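Local coordinates for protein capsid (Human calicivirus NLV/Boxer/2001/US, PDB 4RDL) that forms the protruding domain of the norovirus capsid and binds histo-blood group antigens such as the Lewis y tetrasaccharide, probably for attachment to host cells, at residues S25-V29 / F48-R52; T118-N123 / F163-V169; T182-W186 / T223-V229. All blocks are in the same frame, centred on the assembly; numbering follows the deposited sequence.

Contact 1: S25-V29 / F48-R52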
ATOM      1  N   SER A  25      -0.727   7.638  -1.909  1.00  9.38           N
ATOM      2  CA  SER A  25       0.099   6.803  -2.763  1.00  9.05           C
ATOM      3  C   SER A  25      -0.152   7.014  -4.252  1.00  8.46           C
ATOM      4  O   SER A  25      -1.266   7.302  -4.686  1.00  9.52           O
ATOM      5  CB  SER A  25      -0.170   5.326  -2.433  1.00  9.86           C
ATOM      6  OG  SER A  25       0.650   4.453  -3.213  1.00 10.51           O
ATOM      7  N   ASN A  26       0.901   6.854  -5.042  1.00  8.46           N
ATOM      8  CA  ASN A  26       0.771   6.647  -6.473  1.00  8.36           C
ATOM      9  C   ASN A  26      -0.162   5.446  -6.685  1.00  8.33           C
ATOM     10  O   ASN A  26      -0.232   4.547  -5.839  1.00  8.97           O
ATOM     11  CB  ASN A  26       2.173   6.366  -7.045  1.00  8.87           C
ATOM     12  CG  ASN A  26       2.287   6.629  -8.538  1.00  8.70           C
ATOM     13  OD1 ASN A  26       1.803   5.858  -9.368  1.00  9.39           O
ATOM     14  ND2 ASN A  26       2.980   7.712  -8.887  1.00  9.42           N
ATOM     15  N   SER A  27      -0.874   5.409  -7.806  1.00  8.11           N
ATOM     16  CA  SER A  27      -1.732   4.257  -8.106  1.00  8.08           C
ATOM     17  C   SER A  27      -1.083   3.208  -9.012  1.00  8.03           C
ATOM     18  O   SER A  27      -1.671   2.143  -9.244  1.00  9.73           O
ATOM     19  CB  SER A  27      -3.063   4.720  -8.703  1.00  9.21           C
ATOM     20  OG  SER A  27      -2.830   5.606  -9.787  1.00 10.44           O
ATOM     21  N   ARG A  28       0.127   3.486  -9.501  1.00  8.18           N
ATOM     22  CA  ARG A  28       0.842   2.542 -10.373  1.00  8.32           C
ATOM     23  C   ARG A  28       2.042   1.868  -9.704  1.00  9.09           C
ATOM     24  O   ARG A  28       2.495   0.815 -10.155  1.00  9.63           O
ATOM     25  CB  ARG A  28       1.295   3.243 -11.651  1.00  9.46           C
ATOM     26  CG  ARG A  28       0.141   3.695 -12.521  1.00  9.96           C
ATOM     27  CD  ARG A  28       0.648   4.387 -13.773  1.00 10.75           C
ATOM     28  NE  ARG A  28       1.188   3.449 -14.745  1.00 10.11           N
ATOM     29  CZ  ARG A  28       2.044   3.780 -15.707  1.00 10.59           C
ATOM     30  NH1 ARG A  28       2.504   5.029 -15.790  1.00 11.58           N
ATOM     31  NH2 ARG A  28       2.443   2.862 -16.580  1.00 12.01           N
ATOM     32  N   VAL A  29       2.578   2.496  -8.658  1.00  9.43           N
ATOM     33  CA  VAL A  29       3.564   1.871  -7.773  1.00  9.44           C
ATOM     34  C   VAL A  29       3.190   2.262  -6.348  1.00  9.24           C
ATOM     35  O   VAL A  29       2.571   3.307  -6.140  1.00  9.80           O
ATOM     36  CB  VAL A  29       5.010   2.340  -8.067  1.00  9.55           C
ATOM     37  CG1 VAL A  29       5.503   1.777  -9.398  1.00 11.97           C
ATOM     38  CG2 VAL A  29       5.092   3.859  -8.057  1.00 10.49           C
ATOM     39  N   PHE A  48      -3.347   4.162 -18.628  1.00 12.43           N
ATOM     40  CA  PHE A  48      -2.951   3.356 -17.487  1.00 10.79           C
ATOM     41  C   PHE A  48      -4.085   2.398 -17.146  1.00 10.60           C
ATOM     42  O   PHE A  48      -5.259   2.708 -17.379  1.00 11.80           O
ATOM     43  CB  PHE A  48      -2.617   4.247 -16.291  1.00 11.28           C
ATOM     44  CG  PHE A  48      -1.635   5.337 -16.612  1.00 11.31           C
ATOM     45  CD1 PHE A  48      -0.602   5.110 -17.508  1.00 11.93           C
ATOM     46  CD2 PHE A  48      -1.760   6.592 -16.037  1.00 11.51           C
ATOM     47  CE1 PHE A  48       0.300   6.123 -17.822  1.00 12.59           C
ATOM     48  CE2 PHE A  48      -0.863   7.598 -16.335  1.00 11.38           C
ATOM     49  CZ  PHE A  48       0.161   7.370 -17.240  1.00 11.79           C
ATOM     50  N   GLN A  49      -3.741   1.228 -16.614  1.00 10.76           N
ATOM     51  CA  GLN A  49      -4.753   0.257 -16.233  1.00 10.30           C
ATOM     52  C   GLN A  49      -4.962   0.228 -14.725  1.00 10.51           C
ATOM     53  O   GLN A  49      -5.989  -0.256 -14.243  1.00 11.19           O
ATOM     54  CB  GLN A  49      -4.397  -1.125 -16.773  1.00 10.75           C
ATOM     55  CG  GLN A  49      -4.393  -1.157 -18.288  1.00 11.78           C
ATOM     56  CD  GLN A  49      -5.724  -0.711 -18.857  1.00 13.45           C
ATOM     57  OE1 GLN A  49      -6.768  -1.274 -18.525  1.00 14.45           O
ATOM     58  NE2 GLN A  49      -5.699   0.317 -19.704  1.00 14.11           N
ATOM     59  N   ASN A  50      -3.975   0.739 -13.992  1.00 10.10           N
ATOM     60  CA  ASN A  50      -4.111   0.958 -12.562  1.00 10.17           C
ATOM     61  C   ASN A  50      -4.447   2.422 -12.274  1.00 10.69           C
ATOM     62  O   ASN A  50      -4.205   3.295 -13.112  1.00 11.61           O
ATOM     63  CB  ASN A  50      -2.855   0.498 -11.823  1.00 10.60           C
ATOM     64  CG  ASN A  50      -2.736  -1.015 -11.786  1.00  9.28           C
ATOM     65  OD1 ASN A  50      -3.740  -1.714 -11.627  1.00 11.44           O
ATOM     66  ND2 ASN A  50      -1.523  -1.528 -11.953  1.00 10.43           N
ATOM     67  N   GLY A  51      -5.033   2.675 -11.107  1.00  9.31           N
ATOM     68  CA  GLY A  51      -5.534   3.998 -10.751  1.00  9.72           C
ATOM     69  C   GLY A  51      -6.726   4.453 -11.574  1.00  9.37           C
ATOM     70  O   GLY A  51      -6.971   5.661 -11.667  1.00 12.71           O
ATOM     71  N   ARG A  52      -7.462   3.507 -12.165  1.00 10.04           N
ATOM     72  CA  ARG A  52      -8.592   3.829 -13.036  1.00  9.95           C
ATOM     73  C   ARG A  52      -9.927   3.523 -12.358  1.00 10.03           C
ATOM     74  O   ARG A  52     -10.179   2.387 -11.943  1.00 11.50           O
ATOM     75  CB  ARG A  52      -8.498   3.057 -14.358  1.00 11.49           C
ATOM     76  CG  ARG A  52      -7.192   3.260 -15.120  1.00 10.97           C
ATOM     77  CD  ARG A  52      -6.998   4.723 -15.555  1.00 10.97           C
ATOM     78  NE  ARG A  52      -8.094   5.237 -16.386  1.00 12.59           N
ATOM     79  CZ  ARG A  52      -8.121   5.189 -17.719  1.00 12.75           C
ATOM     80  NH1 ARG A  52      -7.106   4.660 -18.390  1.00 12.64           N
ATOM     81  NH2 ARG A  52      -9.160   5.686 -18.385  1.00 14.15           N
TER
HETATM   82  O   HOH W   1      -4.272   1.198  -8.669  1.00 11.48           O
HETATM   83  O   HOH W   2      -3.268   5.917 -12.839  1.00 16.64           O
HETATM   84  O   HOH W   3       1.162  -0.431 -12.256  1.00 10.78           O
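The guanidinium of R28 lies flat over one face of the F48 ring, and the arginine chain can be followed from root to tip. CB starts off to one side of the 48-52 loop, and with CG turned away from the carbonyl carbon (chi1 -66°) the chain first passes the backbone of N50, CG staying 4.4 Å from N50 O. The bend at chi3 then lays the remaining atoms over the phenyl ring. CD sits above one face, 4.0 Å from the ring centroid, as a CH-pi contact; NE follows over the CG-CD1 side; CZ makes an off-centre cation-pi contact; NH1 comes down on F48 CE1 at 3.2 Å. Guanidinium and ring planes differ by 14°, a true stack. The arginine's charge is met by D109 through NE, and NH1 also bonds to L185 O, so partners outside the stack also fix how the group is turned. One loop runs into strand 35-38 and the other follows it, near the centre of this P-domain chain. N26 OD1 accepts from R28 N at 2.9 Å, an Asx turn that shapes the backbone ahead of the arginine. At G51 the loops press close, S27 CB lying 3.3 Å from G51 CA. Water 1 joins S27 O to G51 N, while water 3 donates to R28 O and accepts from N50 ND2, which also bonds to F107 O; N50 OD1 is held by T62.

Contact 2: T118-N123 / F163-V169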
ATOM      1  N   THR A 118      10.618  -9.138  -6.896  1.00 10.06           N
ATOM      2  CA  THR A 118      11.028  -9.895  -5.731  1.00 10.12           C
ATOM      3  C   THR A 118       9.838 -10.764  -5.352  1.00  9.85           C
ATOM      4  O   THR A 118       8.697 -10.328  -5.465  1.00 12.70           O
ATOM      5  CB  THR A 118      11.415  -8.958  -4.585  1.00 11.98           C
ATOM      6  OG1 THR A 118      12.641  -8.296  -4.919  1.00 12.82           O
ATOM      7  CG2 THR A 118      11.606  -9.731  -3.288  1.00 13.95           C
ATOM      8  N   PHE A 119      10.077 -11.998  -4.921  1.00  9.72           N
ATOM      9  CA  PHE A 119       8.952 -12.854  -4.573  1.00  9.86           C
ATOM     10  C   PHE A 119       9.191 -13.697  -3.334  1.00  9.33           C
ATOM     11  O   PHE A 119      10.334 -13.919  -2.918  1.00 10.31           O
ATOM     12  CB  PHE A 119       8.520 -13.740  -5.753  1.00 10.27           C
ATOM     13  CG  PHE A 119       9.536 -14.781  -6.155  1.00 11.57           C
ATOM     14  CD1 PHE A 119       9.611 -16.002  -5.490  1.00 11.47           C
ATOM     15  CD2 PHE A 119      10.403 -14.548  -7.213  1.00 12.77           C
ATOM     16  CE1 PHE A 119      10.536 -16.958  -5.872  1.00 13.11           C
ATOM     17  CE2 PHE A 119      11.321 -15.504  -7.604  1.00 13.92           C
ATOM     18  CZ  PHE A 119      11.390 -16.705  -6.931  1.00 14.04           C
ATOM     19  N   VAL A 120       8.091 -14.165  -2.752  1.00  9.41           N
ATOM     20  CA  VAL A 120       8.139 -15.079  -1.622  1.00 10.03           C
ATOM     21  C   VAL A 120       7.101 -16.179  -1.801  1.00  9.99           C
ATOM     22  O   VAL A 120       6.012 -15.941  -2.336  1.00 10.48           O
ATOM     23  CB  VAL A 120       7.869 -14.347  -0.284  1.00 10.57           C
ATOM     24  CG1 VAL A 120       9.006 -13.362   0.035  1.00 11.70           C
ATOM     25  CG2 VAL A 120       6.514 -13.639  -0.289  1.00 12.58           C
ATOM     26  N   LYS A 121       7.437 -17.384  -1.351  1.00 10.02           N
ATOM     27  CA  LYS A 121       6.429 -18.430  -1.234  1.00 10.68           C
ATOM     28  C   LYS A 121       5.330 -17.959  -0.285  1.00 10.86           C
ATOM     29  O   LYS A 121       5.608 -17.250   0.691  1.00 10.93           O
ATOM     30  CB  LYS A 121       7.068 -19.726  -0.721  1.00 12.51           C
ATOM     31  CG  LYS A 121       8.054 -20.333  -1.704  1.00 13.09           C
ATOM     32  CD  LYS A 121       8.463 -21.754  -1.301  1.00 14.85           C
ATOM     33  CE  LYS A 121       9.224 -21.759   0.012  1.00 17.32           C
ATOM     34  NZ  LYS A 121       9.751 -23.138   0.324  1.00 18.41           N
ATOM     35  N   ILE A 122       4.084 -18.323  -0.577  1.00  9.72           N
ATOM     36  CA  ILE A 122       2.951 -17.795   0.187  1.00 10.83           C
ATOM     37  C   ILE A 122       2.057 -18.877   0.822  1.00 10.66           C
ATOM     38  O   ILE A 122       1.167 -18.564   1.596  1.00 12.71           O
ATOM     39  CB  ILE A 122       2.127 -16.785  -0.671  1.00 11.16           C
ATOM     40  CG1 ILE A 122       1.256 -15.870   0.203  1.00 11.79           C
ATOM     41  CG2 ILE A 122       1.328 -17.500  -1.755  1.00 11.64           C
ATOM     42  CD1 ILE A 122       2.050 -15.041   1.196  1.00 12.73           C
ATOM     43  N   ASN A 123       2.298 -20.142   0.494  1.00 11.26           N
ATOM     44  CA  ASN A 123       1.603 -21.236   1.169  1.00 12.66           C
ATOM     45  C   ASN A 123       2.152 -21.384   2.589  1.00 11.88           C
ATOM     46  O   ASN A 123       3.355 -21.558   2.774  1.00 12.67           O
ATOM     47  CB  ASN A 123       1.797 -22.535   0.377  1.00 13.83           C
ATOM     48  CG  ASN A 123       0.938 -23.683   0.887  1.00 17.67           C
ATOM     49  OD1 ASN A 123       0.552 -23.729   2.048  1.00 15.95           O
ATOM     50  ND2 ASN A 123       0.663 -24.635   0.007  1.00 22.67           N
ATOM     51  N   PHE A 163      11.444 -23.469  -6.717  1.00 14.71           N
ATOM     52  CA  PHE A 163      10.113 -22.870  -6.634  1.00 14.37           C
ATOM     53  C   PHE A 163       9.103 -23.461  -7.608  1.00 13.36           C
ATOM     54  O   PHE A 163       7.921 -23.120  -7.564  1.00 14.43           O
ATOM     55  CB  PHE A 163      10.194 -21.352  -6.833  1.00 14.34           C
ATOM     56  CG  PHE A 163      11.034 -20.661  -5.805  1.00 14.71           C
ATOM     57  CD1 PHE A 163      10.586 -20.547  -4.497  1.00 15.74           C
ATOM     58  CD2 PHE A 163      12.271 -20.137  -6.137  1.00 15.80           C
ATOM     59  CE1 PHE A 163      11.348 -19.920  -3.533  1.00 14.92           C
ATOM     60  CE2 PHE A 163      13.047 -19.502  -5.177  1.00 15.44           C
ATOM     61  CZ  PHE A 163      12.588 -19.394  -3.876  1.00 16.51           C
ATOM     62  N   VAL A 164       9.555 -24.346  -8.486  1.00 13.75           N
ATOM     63  CA  VAL A 164       8.640 -24.962  -9.436  1.00 13.29           C
ATOM     64  C   VAL A 164       7.579 -25.749  -8.673  1.00 13.90           C
ATOM     65  O   VAL A 164       7.896 -26.580  -7.822  1.00 16.41           O
ATOM     66  CB  VAL A 164       9.370 -25.858 -10.454  1.00 14.19           C
ATOM     67  CG1 VAL A 164       8.371 -26.641 -11.288  1.00 16.20           C
ATOM     68  CG2 VAL A 164      10.264 -25.001 -11.347  1.00 16.74           C
ATOM     69  N   GLY A 165       6.320 -25.453  -8.974  1.00 12.97           N
ATOM     70  CA  GLY A 165       5.198 -26.072  -8.296  1.00 13.12           C
ATOM     71  C   GLY A 165       4.715 -25.303  -7.081  1.00 13.81           C
ATOM     72  O   GLY A 165       3.698 -25.664  -6.495  1.00 16.35           O
ATOM     73  N   LYS A 166       5.433 -24.244  -6.704  1.00 12.39           N
ATOM     74  CA  LYS A 166       5.100 -23.484  -5.502  1.00 13.42           C
ATOM     75  C   LYS A 166       4.344 -22.202  -5.832  1.00 11.06           C
ATOM     76  O   LYS A 166       4.615 -21.556  -6.845  1.00 11.60           O
ATOM     77  CB  LYS A 166       6.361 -23.099  -4.724  1.00 14.87           C
ATOM     78  CG  LYS A 166       7.336 -24.231  -4.466  1.00 19.37           C
ATOM     79  CD  LYS A 166       6.769 -25.268  -3.544  1.00 20.40           C
ATOM     80  CE  LYS A 166       7.873 -26.231  -3.094  1.00 22.18           C
ATOM     81  NZ  LYS A 166       7.335 -27.426  -2.402  1.00 26.79           N
ATOM     82  N   GLU A 167       3.407 -21.838  -4.962  1.00 11.21           N
ATOM     83  CA  GLU A 167       2.690 -20.578  -5.105  1.00 10.49           C
ATOM     84  C   GLU A 167       3.487 -19.448  -4.476  1.00 10.33           C
ATOM     85  O   GLU A 167       3.981 -19.562  -3.351  1.00 10.64           O
ATOM     86  CB  GLU A 167       1.302 -20.638  -4.471  1.00 12.37           C
ATOM     87  CG  GLU A 167       0.399 -19.517  -4.964  1.00 16.00           C
ATOM     88  CD  GLU A 167      -0.929 -19.442  -4.252  1.00 20.65           C
ATOM     89  OE1 GLU A 167      -1.051 -20.001  -3.147  1.00 21.96           O
ATOM     90  OE2 GLU A 167      -1.855 -18.805  -4.803  1.00 23.54           O
ATOM     91  N   VAL A 168       3.621 -18.362  -5.225  1.00  9.80           N
ATOM     92  CA  VAL A 168       4.370 -17.200  -4.749  1.00  9.95           C
ATOM     93  C   VAL A 168       3.572 -15.919  -4.936  1.00  8.35           C
ATOM     94  O   VAL A 168       2.661 -15.855  -5.761  1.00  9.87           O
ATOM     95  CB  VAL A 168       5.743 -17.059  -5.475  1.00 10.18           C
ATOM     96  CG1 VAL A 168       6.610 -18.306  -5.265  1.00 11.43           C
ATOM     97  CG2 VAL A 168       5.563 -16.761  -6.972  1.00 11.15           C
ATOM     98  N   VAL A 169       3.917 -14.907  -4.145  1.00  8.93           N
ATOM     99  CA  VAL A 169       3.497 -13.543  -4.428  1.00  9.01           C
ATOM    100  C   VAL A 169       4.721 -12.747  -4.858  1.00  8.80           C
ATOM    101  O   VAL A 169       5.817 -12.900  -4.291  1.00 10.22           O
ATOM    102  CB  VAL A 169       2.781 -12.892  -3.228  1.00 10.05           C
ATOM    103  CG1 VAL A 169       1.426 -13.537  -3.010  1.00 12.31           C
ATOM    104  CG2 VAL A 169       3.612 -12.977  -1.978  1.00 15.75           C
TER
HETATM  105  O   HOH W   4       2.727 -24.058  -2.736  1.00  7.89           O
HETATM  106  O   HOH W   5       4.254 -21.556  -1.466  1.00 13.12           O
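V120 and V169 form a hydrogen-bonded antiparallel pair: V120 N donates to V169 O and V169 N to V120 O, both at 3.0 Å. Beyond the non-hydrogen-bonded pair K121-V168, I122 N reaches E167 O at 3.0 Å with the donor tilted 29° from the carbonyl plane. Water 5 gives E167 O a second donor and accepts from N123 N, carrying the link past the strand end. Around this backbone seam the side chains pack on two faces. On one, V120 CG2 meets V169 CG2 at a tight 3.4 Å, and I122 crosses V169 at about a right angle; M31 of the second subunit covers I122 and V169. On the other, F119 and F163 come from opposite directions in an edge-to-face pair, planes at 85°, with F119 CE1 above the middle of the F163 ring. The chi1 of 67° sets F119 CG between its own N and carbonyl carbon, directing the ring toward F163. K121 CG lies in plane at the edge of F163, 3.8 Å from CD1, and its NZ, like that of K166, pairs with E126. The type II turn F163-K166 leads into strand 167-177, which neighbours strand 113-121 in a seven-stranded antiparallel sheet.

Contact 3: T182-W186 / T223-V229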
ATOM      1  N   THR A 182      13.582   2.298 -25.564  1.00 21.21           N
ATOM      2  CA  THR A 182      13.599   3.199 -24.417  1.00 21.51           C
ATOM      3  C   THR A 182      12.514   2.761 -23.440  1.00 19.30           C
ATOM      4  O   THR A 182      11.568   2.063 -23.820  1.00 19.38           O
ATOM      5  CB  THR A 182      13.349   4.653 -24.826  1.00 27.49           C
ATOM      6  OG1 THR A 182      12.062   4.762 -25.445  1.00 28.93           O
ATOM      7  CG2 THR A 182      14.417   5.113 -25.801  1.00 29.73           C
ATOM      8  N   LEU A 183      12.658   3.157 -22.182  1.00 17.86           N
ATOM      9  CA  LEU A 183      11.634   2.874 -21.186  1.00 17.09           C
ATOM     10  C   LEU A 183      10.491   3.865 -21.343  1.00 17.21           C
ATOM     11  O   LEU A 183      10.672   5.074 -21.157  1.00 22.38           O
ATOM     12  CB  LEU A 183      12.219   2.933 -19.774  1.00 16.86           C
ATOM     13  CG  LEU A 183      11.251   2.623 -18.628  1.00 15.97           C
ATOM     14  CD1 LEU A 183      10.615   1.235 -18.789  1.00 16.24           C
ATOM     15  CD2 LEU A 183      11.967   2.733 -17.290  1.00 17.54           C
ATOM     16  N   ASN A 184       9.325   3.353 -21.715  1.00 14.70           N
ATOM     17  CA  ASN A 184       8.157   4.185 -21.987  1.00 15.02           C
ATOM     18  C   ASN A 184       7.075   3.933 -20.945  1.00 13.59           C
ATOM     19  O   ASN A 184       6.391   2.905 -20.975  1.00 14.85           O
ATOM     20  CB  ASN A 184       7.631   3.892 -23.396  1.00 16.50           C
ATOM     21  CG  ASN A 184       6.373   4.669 -23.732  1.00 17.11           C
ATOM     22  OD1 ASN A 184       5.930   5.523 -22.968  1.00 16.75           O
ATOM     23  ND2 ASN A 184       5.794   4.377 -24.893  1.00 19.96           N
ATOM     24  N   LEU A 185       6.931   4.873 -20.015  1.00 13.12           N
ATOM     25  CA  LEU A 185       5.992   4.716 -18.910  1.00 13.79           C
ATOM     26  C   LEU A 185       4.529   4.925 -19.316  1.00 12.78           C
ATOM     27  O   LEU A 185       3.625   4.793 -18.482  1.00 13.13           O
ATOM     28  CB  LEU A 185       6.380   5.630 -17.744  1.00 14.73           C
ATOM     29  CG  LEU A 185       7.799   5.418 -17.210  1.00 15.24           C
ATOM     30  CD1 LEU A 185       8.015   6.271 -15.964  1.00 17.91           C
ATOM     31  CD2 LEU A 185       8.063   3.945 -16.907  1.00 15.12           C
ATOM     32  N   TRP A 186       4.310   5.235 -20.593  1.00 13.15           N
ATOM     33  CA  TRP A 186       2.971   5.369 -21.166  1.00 13.31           C
ATOM     34  C   TRP A 186       2.583   4.175 -22.052  1.00 12.68           C
ATOM     35  O   TRP A 186       1.457   4.104 -22.545  1.00 14.82           O
ATOM     36  CB  TRP A 186       2.866   6.664 -21.982  1.00 15.89           C
ATOM     37  CG  TRP A 186       2.495   7.893 -21.173  1.00 19.83           C
ATOM     38  CD1 TRP A 186       1.260   8.475 -21.075  1.00 18.71           C
ATOM     39  CD2 TRP A 186       3.375   8.688 -20.370  1.00 17.97           C
ATOM     40  NE1 TRP A 186       1.320   9.581 -20.259  1.00 20.03           N
ATOM     41  CE2 TRP A 186       2.605   9.733 -19.813  1.00 21.78           C
ATOM     42  CE3 TRP A 186       4.741   8.621 -20.070  1.00 20.15           C
ATOM     43  CZ2 TRP A 186       3.153  10.699 -18.975  1.00 17.99           C
ATOM     44  CZ3 TRP A 186       5.279   9.573 -19.235  1.00 20.88           C
ATOM     45  CH2 TRP A 186       4.485  10.602 -18.694  1.00 20.31           C
ATOM     46  N   THR A 223      12.237   3.227 -11.734  1.00 10.63           N
ATOM     47  CA  THR A 223      12.088   3.002 -13.165  1.00 11.18           C
ATOM     48  C   THR A 223      13.364   3.581 -13.784  1.00 11.30           C
ATOM     49  O   THR A 223      13.455   4.783 -14.089  1.00 12.61           O
ATOM     50  CB  THR A 223      10.820   3.680 -13.733  1.00 11.33           C
ATOM     51  OG1 THR A 223      10.572   4.891 -13.015  1.00 12.46           O
ATOM     52  CG2 THR A 223       9.587   2.762 -13.601  1.00 11.98           C
ATOM     53  N   VAL A 224      14.375   2.730 -13.909  1.00 11.62           N
ATOM     54  CA  VAL A 224      15.717   3.189 -14.246  1.00 13.25           C
ATOM     55  C   VAL A 224      15.753   3.790 -15.649  1.00 13.76           C
ATOM     56  O   VAL A 224      15.240   3.198 -16.601  1.00 16.31           O
ATOM     57  CB  VAL A 224      16.732   2.046 -14.063  1.00 12.83           C
ATOM     58  CG1 VAL A 224      18.120   2.445 -14.552  1.00 14.99           C
ATOM     59  CG2 VAL A 224      16.774   1.631 -12.596  1.00 14.18           C
ATOM     60  N   SER A 225      16.359   4.977 -15.738  1.00 14.46           N
ATOM     61  CA  SER A 225      16.387   5.863 -16.920  1.00 15.08           C
ATOM     62  C   SER A 225      15.248   6.892 -16.973  1.00 16.99           C
ATOM     63  O   SER A 225      15.319   7.867 -17.725  1.00 20.40           O
ATOM     64  CB  SER A 225      16.532   5.114 -18.258  1.00 16.35           C
ATOM     65  OG  SER A 225      15.282   4.665 -18.759  1.00 17.97           O
ATOM     66  N   ASN A 226      14.209   6.682 -16.163  1.00 16.40           N
ATOM     67  CA  ASN A 226      13.136   7.665 -16.016  1.00 15.60           C
ATOM     68  C   ASN A 226      12.439   7.462 -14.681  1.00 13.49           C
ATOM     69  O   ASN A 226      11.329   6.928 -14.626  1.00 13.89           O
ATOM     70  CB  ASN A 226      12.123   7.556 -17.154  1.00 18.88           C
ATOM     71  CG  ASN A 226      11.241   8.789 -17.262  1.00 22.68           C
ATOM     72  OD1 ASN A 226      11.089   9.539 -16.299  1.00 25.09           O
ATOM     73  ND2 ASN A 226      10.662   9.006 -18.436  1.00 27.91           N
ATOM     74  N   PRO A 227      13.101   7.878 -13.592  1.00 12.61           N
ATOM     75  CA  PRO A 227      12.665   7.513 -12.241  1.00 12.11           C
ATOM     76  C   PRO A 227      11.561   8.419 -11.699  1.00 12.27           C
ATOM     77  O   PRO A 227      11.585   8.813 -10.534  1.00 14.61           O
ATOM     78  CB  PRO A 227      13.947   7.652 -11.417  1.00 13.26           C
ATOM     79  CG  PRO A 227      14.711   8.734 -12.124  1.00 13.20           C
ATOM     80  CD  PRO A 227      14.425   8.524 -13.597  1.00 13.22           C
ATOM     81  N   LYS A 228      10.587   8.722 -12.547  1.00 12.17           N
ATOM     82  CA  LYS A 228       9.449   9.535 -12.144  1.00 11.30           C
ATOM     83  C   LYS A 228       8.198   8.882 -12.717  1.00 11.63           C
ATOM     84  O   LYS A 228       7.915   9.008 -13.907  1.00 14.29           O
ATOM     85  CB  LYS A 228       9.611  10.977 -12.652  1.00 12.98           C
ATOM     86  CG  LYS A 228       8.478  11.931 -12.246  1.00 15.72           C
ATOM     87  CD  LYS A 228       8.709  13.356 -12.761  1.00 18.66           C
ATOM     88  CE  LYS A 228       9.895  14.018 -12.076  1.00 19.88           C
ATOM     89  NZ  LYS A 228       9.571  14.520 -10.706  1.00 23.16           N
ATOM     90  N   VAL A 229       7.469   8.158 -11.872  1.00 10.40           N
ATOM     91  CA  VAL A 229       6.299   7.410 -12.324  1.00 10.47           C
ATOM     92  C   VAL A 229       5.047   8.277 -12.267  1.00 10.02           C
ATOM     93  O   VAL A 229       4.678   8.768 -11.203  1.00 10.09           O
ATOM     94  CB  VAL A 229       6.074   6.143 -11.475  1.00 10.18           C
ATOM     95  CG1 VAL A 229       4.735   5.478 -11.831  1.00 10.97           C
ATOM     96  CG2 VAL A 229       7.237   5.171 -11.653  1.00 10.67           C
TER
HETATM   97  O   HOH W   6      14.796   4.813 -21.475  1.00 33.33           O
HETATM   98  O   HOH W   7      12.223   7.282 -20.924  1.00 39.24           O
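L183 and L185 point from the 182-186 loop into the turn at 223-226, and their methyls make most of the contact. L183 CD2 lies 3.4 Å from V224 O and also touches T223 CB, while L183 CB rests on S225 OG. With CG anti to the backbone N (chi1 -179°), L183 stretches across to the turn and meets T223 at about a right angle. L185 divides its two methyls: CD2 packs on T223 CG2 at 3.8 Å, and CD1 rests against two backbone carbonyl oxygens, K228 O at 3.4 Å and N226 O at 3.6 Å. Polar links between the segments pass through water. Water 6 accepts from L183 N and donates to S225 OG; water 7 donates to L183 O, with a weak bond from N226 ND2. The next shell fixes the turn itself. N226 N bonds back to T223 O, closing a type II turn; T223 OG1 donates to N226 O at 2.7 Å, from above the carbonyl plane; S225 OG donates to V224 O along a lone pair. On the other side N184 OD1 accepts from W186 N in an Asx turn. V175 of strand 167-177 lies against both L183 and T223, and S225 makes backbone hydrogen bonds to the second subunit, where T129 packs on V224. The turn carries V224, which touches fucose and belongs, with D114, H116, W174, S176, N177 and T179, to a glycan pocket.

Contact 1 is the central one, its centre about 2 Å from the centre of the chain and all its touching residues buried; the centres of contacts 2 and 3 lie about 23 and 14 Å from that point. Contact 2 is partly buried, and contact 3 sets two buried leucines against a turn whose S225 is exposed. Only contact 2 is a strand pairing, with direct backbone bonds across it; contacts 1 and 3 are mostly loop and turn, joined through side chains and waters. Contacts 1 and 3 are neighbours, probably bonded where N26 ND2 meets V229 O. Contact 2 touches neither, but its strand 167-177 runs on to V175 and W174, which pack against contact 3. Contacts 2 and 3 each meet the second subunit through several residues, contact 1 through S25.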